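Local coordinates for protein 3-phytase (Klebsiella pneumoniae, PDB 2WNH) that probably hydrolyses phosphate esters of phytate as a 3-phytase of the histidine acid phosphatase family, at residues B[59-64]-B[105-110]; B[93-98]-B[118-123]. The protein carries 3 engineered substitutions. One frame throughout, in Å; residues are numbered along the deposited sequence.

Contact 1: residues B[59-64]-B[105-110]; sequences HGYAAV and AQALVD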
loop_
_atom_site.group_PDB
_atom_site.type_symbol
_atom_site.label_atom_id
_atom_site.label_comp_id
_atom_site.label_asym_id
_atom_site.label_seq_id
_atom_site.Cartn_x
_atom_site.Cartn_y
_atom_site.Cartn_z
ATOM N N HIS B 59 -12.399 -3.853 -21.319
ATOM C CA HIS B 59 -11.781 -2.544 -21.467
ATOM C C HIS B 59 -12.734 -1.441 -20.957
ATOM O O HIS B 59 -12.320 -0.482 -20.263
ATOM C CB HIS B 59 -11.401 -2.336 -22.938
ATOM C CG HIS B 59 -10.747 -1.021 -23.236
ATOM N ND1 HIS B 59 -9.399 -0.920 -23.513
ATOM C CD2 HIS B 59 -11.255 0.234 -23.360
ATOM C CE1 HIS B 59 -9.105 0.344 -23.783
ATOM N NE2 HIS B 59 -10.213 1.063 -23.699
ATOM N N GLY B 60 -14.019 -1.611 -21.267
ATOM C CA GLY B 60 -15.064 -0.713 -20.741
ATOM C C GLY B 60 -15.084 -0.696 -19.222
ATOM O O GLY B 60 -15.155 0.374 -18.616
ATOM N N TYR B 61 -15.036 -1.874 -18.604
ATOM C CA TYR B 61 -15.005 -1.944 -17.130
ATOM C C TYR B 61 -13.765 -1.202 -16.612
ATOM O O TYR B 61 -13.874 -0.371 -15.701
ATOM C CB TYR B 61 -14.972 -3.406 -16.693
ATOM C CG TYR B 61 -15.268 -3.634 -15.233
ATOM C CD1 TYR B 61 -14.281 -3.446 -14.261
ATOM C CD2 TYR B 61 -16.542 -4.057 -14.816
ATOM C CE1 TYR B 61 -14.552 -3.677 -12.915
ATOM C CE2 TYR B 61 -16.827 -4.276 -13.448
ATOM C CZ TYR B 61 -15.805 -4.090 -12.519
ATOM O OH TYR B 61 -16.053 -4.281 -11.186
ATOM N N ALA B 62 -12.593 -1.500 -17.189
ATOM C CA ALA B 62 -11.340 -0.853 -16.768
ATOM C C ALA B 62 -11.391 0.666 -16.868
ATOM O O ALA B 62 -10.960 1.350 -15.963
ATOM C CB ALA B 62 -10.150 -1.399 -17.553
ATOM N N ALA B 63 -11.940 1.196 -17.964
ATOM C CA ALA B 63 -12.067 2.643 -18.112
ATOM C C ALA B 63 -12.996 3.256 -17.066
ATOM O O ALA B 63 -12.726 4.341 -16.560
ATOM C CB ALA B 63 -12.547 2.994 -19.514
ATOM N N VAL B 64 -14.077 2.542 -16.748
ATOM C CA VAL B 64 -15.026 3.004 -15.721
ATOM C C VAL B 64 -14.371 2.955 -14.328
ATOM O O VAL B 64 -14.494 3.913 -13.550
ATOM C CB VAL B 64 -16.380 2.260 -15.789
ATOM C CG1 VAL B 64 -17.273 2.674 -14.609
ATOM C CG2 VAL B 64 -17.109 2.634 -17.091
ATOM N N ALA B 105 -22.068 -0.026 -12.996
ATOM C CA ALA B 105 -22.278 0.370 -11.600
ATOM C C ALA B 105 -21.265 -0.333 -10.682
ATOM O O ALA B 105 -20.691 0.310 -9.809
ATOM C CB ALA B 105 -23.703 0.055 -11.182
ATOM N N GLN B 106 -21.080 -1.643 -10.854
ATOM C CA GLN B 106 -20.030 -2.360 -10.107
ATOM C C GLN B 106 -18.644 -1.739 -10.319
ATOM O O GLN B 106 -17.918 -1.503 -9.344
ATOM C CB GLN B 106 -20.012 -3.847 -10.489
ATOM C CG GLN B 106 -21.277 -4.603 -10.043
ATOM C CD GLN B 106 -21.240 -6.035 -10.493
ATOM O OE1 GLN B 106 -21.652 -6.960 -9.761
ATOM N NE2 GLN B 106 -20.735 -6.241 -11.685
ATOM N N ALA B 107 -18.297 -1.441 -11.574
ATOM C CA ALA B 107 -16.993 -0.831 -11.891
ATOM C C ALA B 107 -16.776 0.495 -11.179
ATOM O O ALA B 107 -15.664 0.758 -10.689
ATOM C CB ALA B 107 -16.809 -0.676 -13.412
ATOM N N LEU B 108 -17.814 1.335 -11.099
ATOM C CA LEU B 108 -17.646 2.643 -10.470
ATOM C C LEU B 108 -17.321 2.519 -8.995
ATOM O O LEU B 108 -16.418 3.217 -8.535
ATOM C CB LEU B 108 -18.915 3.500 -10.605
ATOM C CG LEU B 108 -19.055 4.105 -12.009
ATOM C CD1 LEU B 108 -20.461 4.690 -12.279
ATOM C CD2 LEU B 108 -18.009 5.213 -12.257
ATOM N N VAL B 109 -18.009 1.620 -8.278
ATOM C CA VAL B 109 -17.747 1.480 -6.825
ATOM C C VAL B 109 -16.497 0.633 -6.541
ATOM O O VAL B 109 -15.817 0.836 -5.526
ATOM C CB VAL B 109 -18.988 1.015 -6.020
ATOM C CG1 VAL B 109 -20.018 2.136 -5.972
ATOM C CG2 VAL B 109 -19.590 -0.269 -6.625
ATOM N N ASP B 110 -16.196 -0.299 -7.450
ATOM C CA ASP B 110 -14.921 -1.056 -7.459
ATOM C C ASP B 110 -13.723 -0.084 -7.468
ATOM O O ASP B 110 -12.777 -0.242 -6.698
ATOM C CB ASP B 110 -14.904 -1.951 -8.726
ATOM C CG ASP B 110 -13.980 -3.176 -8.615
ATOM O OD1 ASP B 110 -13.295 -3.409 -7.594
ATOM O OD2 ASP B 110 -13.960 -3.942 -9.605
#
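Tyr61 reaches out from helix 58-77 and lays its ring over Ala107 of helix 99-112. Its CG is anti to the backbone N (chi1 -166°), which swings the ring across to the other helix. Ala107 CB sits almost exactly over the middle of one face, 3.5 Å from the centroid of the Tyr61 ring and 5° off its normal, a well-centred CH-pi contact. At the far end the hydroxyl donates a short hydrogen bond, Tyr61 OH to Asp110 OD2 at 2.6 Å. That oxygen lies at the edge of the ring, in its plane, while the carboxylate itself is turned steeply against the ring and takes the hydroxyl from above its own plane. The axes of 59-64 and 105-110 come within 8.5 Å at an angle of 40°, and their helices form part of the helical layer on one face of the alpha/beta sheet of the histidine phosphatase fold; Leu108 and Val109 of helix 99-112 touch that sheet directly. Asp110 OD2 also accepts a bond from His59 ND1 of the second subunit, so one buried oxygen is gripped twice, and OD1 takes Asn221 ND2 of the same neighbour. The paired donors would be expected to keep the carboxylate ionised. On the other flank of Ala107 comes Val64, whose CG1, anti to the backbone N, lies 3.6 Å from Ala107 CB. The same CG1 presses on the Leu108 branch point, with Val64 CG1 to Leu108 CG at 3.5 Å, tighter than usual van der Waals contact.

Contact 2: residues B[93-98]-B[118-123]; sequences VRASPL and VAIHYA. Engineered in segment 118-123: Ala123 (natural residue Val).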
loop_
_atom_site.group_PDB
_atom_site.type_symbol
_atom_site.label_atom_id
_atom_site.label_comp_id
_atom_site.label_asym_id
_atom_site.label_seq_id
_atom_site.Cartn_x
_atom_site.Cartn_y
_atom_site.Cartn_z
ATOM N N VAL B 93 -26.415 2.921 -4.801
ATOM C CA VAL B 93 -26.247 2.733 -6.252
ATOM C C VAL B 93 -27.435 2.000 -6.836
ATOM O O VAL B 93 -27.754 0.872 -6.425
ATOM C CB VAL B 93 -24.941 1.960 -6.581
ATOM C CG1 VAL B 93 -24.760 1.859 -8.088
ATOM C CG2 VAL B 93 -23.718 2.658 -5.934
ATOM N N ARG B 94 -28.100 2.649 -7.797
ATOM C CA ARG B 94 -29.235 2.050 -8.493
ATOM C C ARG B 94 -28.934 1.995 -10.004
ATOM O O ARG B 94 -28.762 3.023 -10.653
ATOM C CB ARG B 94 -30.510 2.862 -8.210
ATOM C CG ARG B 94 -31.742 2.289 -8.929
ATOM C CD ARG B 94 -33.025 2.747 -8.270
ATOM N NE ARG B 94 -34.202 2.470 -9.103
ATOM C CZ ARG B 94 -35.438 2.637 -8.663
ATOM N NH1 ARG B 94 -35.629 3.016 -7.392
ATOM N NH2 ARG B 94 -36.477 2.421 -9.470
ATOM N N ALA B 95 -28.816 0.777 -10.519
ATOM C CA ALA B 95 -28.501 0.526 -11.922
ATOM C C ALA B 95 -29.714 0.013 -12.672
ATOM O O ALA B 95 -30.487 -0.799 -12.150
ATOM C CB ALA B 95 -27.367 -0.482 -12.044
ATOM N N SER B 96 -29.842 0.445 -13.928
ATOM C CA SER B 96 -30.754 -0.198 -14.875
ATOM C C SER B 96 -30.444 -1.722 -14.911
ATOM O O SER B 96 -29.266 -2.120 -14.790
ATOM C CB SER B 96 -30.570 0.452 -16.248
ATOM O OG SER B 96 -31.129 -0.372 -17.245
ATOM N N PRO B 97 -31.489 -2.587 -15.019
ATOM C CA PRO B 97 -31.236 -4.023 -14.836
ATOM C C PRO B 97 -30.462 -4.739 -15.943
ATOM O O PRO B 97 -30.129 -5.923 -15.762
ATOM C CB PRO B 97 -32.655 -4.624 -14.659
ATOM C CG PRO B 97 -33.558 -3.679 -15.352
ATOM C CD PRO B 97 -32.929 -2.292 -15.199
ATOM N N LEU B 98 -30.135 -4.054 -17.037
ATOM C CA LEU B 98 -29.345 -4.676 -18.114
ATOM C C LEU B 98 -27.952 -5.011 -17.569
ATOM O O LEU B 98 -27.455 -4.341 -16.644
ATOM C CB LEU B 98 -29.223 -3.760 -19.345
ATOM C CG LEU B 98 -30.425 -3.710 -20.297
ATOM C CD1 LEU B 98 -31.519 -2.862 -19.695
ATOM C CD2 LEU B 98 -30.031 -3.146 -21.642
ATOM N N VAL B 118 -18.395 -3.235 -2.265
ATOM C CA VAL B 118 -19.612 -2.414 -2.272
ATOM C C VAL B 118 -20.620 -3.020 -3.250
ATOM O O VAL B 118 -20.282 -3.308 -4.411
ATOM C CB VAL B 118 -19.313 -0.944 -2.607
ATOM C CG1 VAL B 118 -20.609 -0.114 -2.583
ATOM C CG2 VAL B 118 -18.301 -0.373 -1.585
ATOM N N ALA B 119 -21.837 -3.248 -2.758
ATOM C CA ALA B 119 -22.910 -3.810 -3.592
ATOM C C ALA B 119 -23.686 -2.734 -4.338
ATOM O O ALA B 119 -23.616 -1.529 -4.018
ATOM C CB ALA B 119 -23.859 -4.670 -2.753
ATOM N N ILE B 120 -24.415 -3.172 -5.357
ATOM C CA ILE B 120 -25.274 -2.279 -6.118
ATOM C C ILE B 120 -26.717 -2.807 -6.035
ATOM O O ILE B 120 -26.962 -3.926 -5.528
ATOM C CB ILE B 120 -24.798 -2.142 -7.601
ATOM C CG1 ILE B 120 -24.849 -3.503 -8.302
ATOM C CG2 ILE B 120 -23.387 -1.532 -7.642
ATOM C CD1 ILE B 120 -25.117 -3.407 -9.780
ATOM N N HIS B 121 -27.673 -2.008 -6.502
ATOM C CA HIS B 121 -29.090 -2.411 -6.467
ATOM C C HIS B 121 -29.719 -2.247 -7.850
ATOM O O HIS B 121 -29.340 -1.353 -8.610
ATOM C CB HIS B 121 -29.865 -1.588 -5.435
ATOM C CG HIS B 121 -29.171 -1.498 -4.110
ATOM N ND1 HIS B 121 -29.375 -2.408 -3.096
ATOM C CD2 HIS B 121 -28.229 -0.634 -3.660
ATOM C CE1 HIS B 121 -28.607 -2.093 -2.064
ATOM N NE2 HIS B 121 -27.916 -1.013 -2.375
ATOM N N TYR B 122 -30.640 -3.144 -8.189
ATOM C CA TYR B 122 -31.336 -3.056 -9.472
ATOM C C TYR B 122 -32.664 -3.793 -9.333
ATOM O O TYR B 122 -32.814 -4.670 -8.471
ATOM C CB TYR B 122 -30.496 -3.658 -10.600
ATOM C CG TYR B 122 -30.000 -5.053 -10.325
ATOM C CD1 TYR B 122 -28.799 -5.257 -9.643
ATOM C CD2 TYR B 122 -30.728 -6.173 -10.749
ATOM C CE1 TYR B 122 -28.333 -6.529 -9.378
ATOM C CE2 TYR B 122 -30.261 -7.466 -10.481
ATOM C CZ TYR B 122 -29.064 -7.625 -9.799
ATOM O OH TYR B 122 -28.576 -8.877 -9.525
ATOM N N ALA B 123 -33.612 -3.442 -10.197
ATOM C CA ALA B 123 -34.954 -4.024 -10.118
ATOM C C ALA B 123 -34.934 -5.516 -10.441
ATOM O O ALA B 123 -34.164 -5.955 -11.288
ATOM C CB ALA B 123 -35.899 -3.280 -11.051
HETATM O O HOH W 1 -25.217 0.729 -3.124
HETATM O O HOH W 2 -33.128 -1.258 -11.851
#
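A beta-alpha-beta-like connection underlies this contact: the chain leaves strand 91-95, runs through helix 99-112 and comes back in residues 118-123 alongside the strand in roughly the same direction. The return makes a single parallel bridge, Arg94 with His121. Its two bonds differ in quality. Ala95 N reaches His121 O at 2.9 Å nearly along the C=O axis, with an N-H...O angle of 172°, whereas His121 N meets Val93 O, also at 2.9 Å, from above the carbonyl plane and at a more bent 137°. Arg94 CA-H adds a contact to the same His121 O, while the Arg94 side chain points into a salt bridge with Asp128.

Apolar groups close the side facing helix 99-112. Ile120 puts CG1 in the crowded position between N and the carbonyl carbon (chi1 62°), and its CG2 lies against Val93 CG1 at 3.7 Å, the two side chains crossing obliquely. The His121 ring turns an edge to the strand, CD2 lying 3.2 Å from Val93 O, and stacks with Tyr92. Tyr122 touches Ala95 O through CB, but its ring leads away to a cation-pi contact with Arg102. Beyond it the backbones are joined by a water that donates to Ala95 O (2.7 Å) and accepts from the N of the engineered Ala123 (2.8 Å).

How the contacts relate
The segments interleave along the chain, 59-64, 93-98, 105-110, 118-123, and the contact centres are about 13 Å apart. Helix 99-112 joins them: one flank meets helix 58-77 in contact 1, another lies on strand 91-95, where Ala105 CB comes to 3.7 Å from Val93 CG1 and Val109 packs on Val93 too. Helix 99-112 thus packs on the sheet and beside helix 58-77, while strand 91-95 pairs in parallel with strand 284-289 along one edge and residues 118-123 bridge to the other. Ser96, just beyond that strand, bonds His290, of the family's HD motif. Both contacts also touch the second subunit, contact 1 through its helices and contact 2 through Ala119.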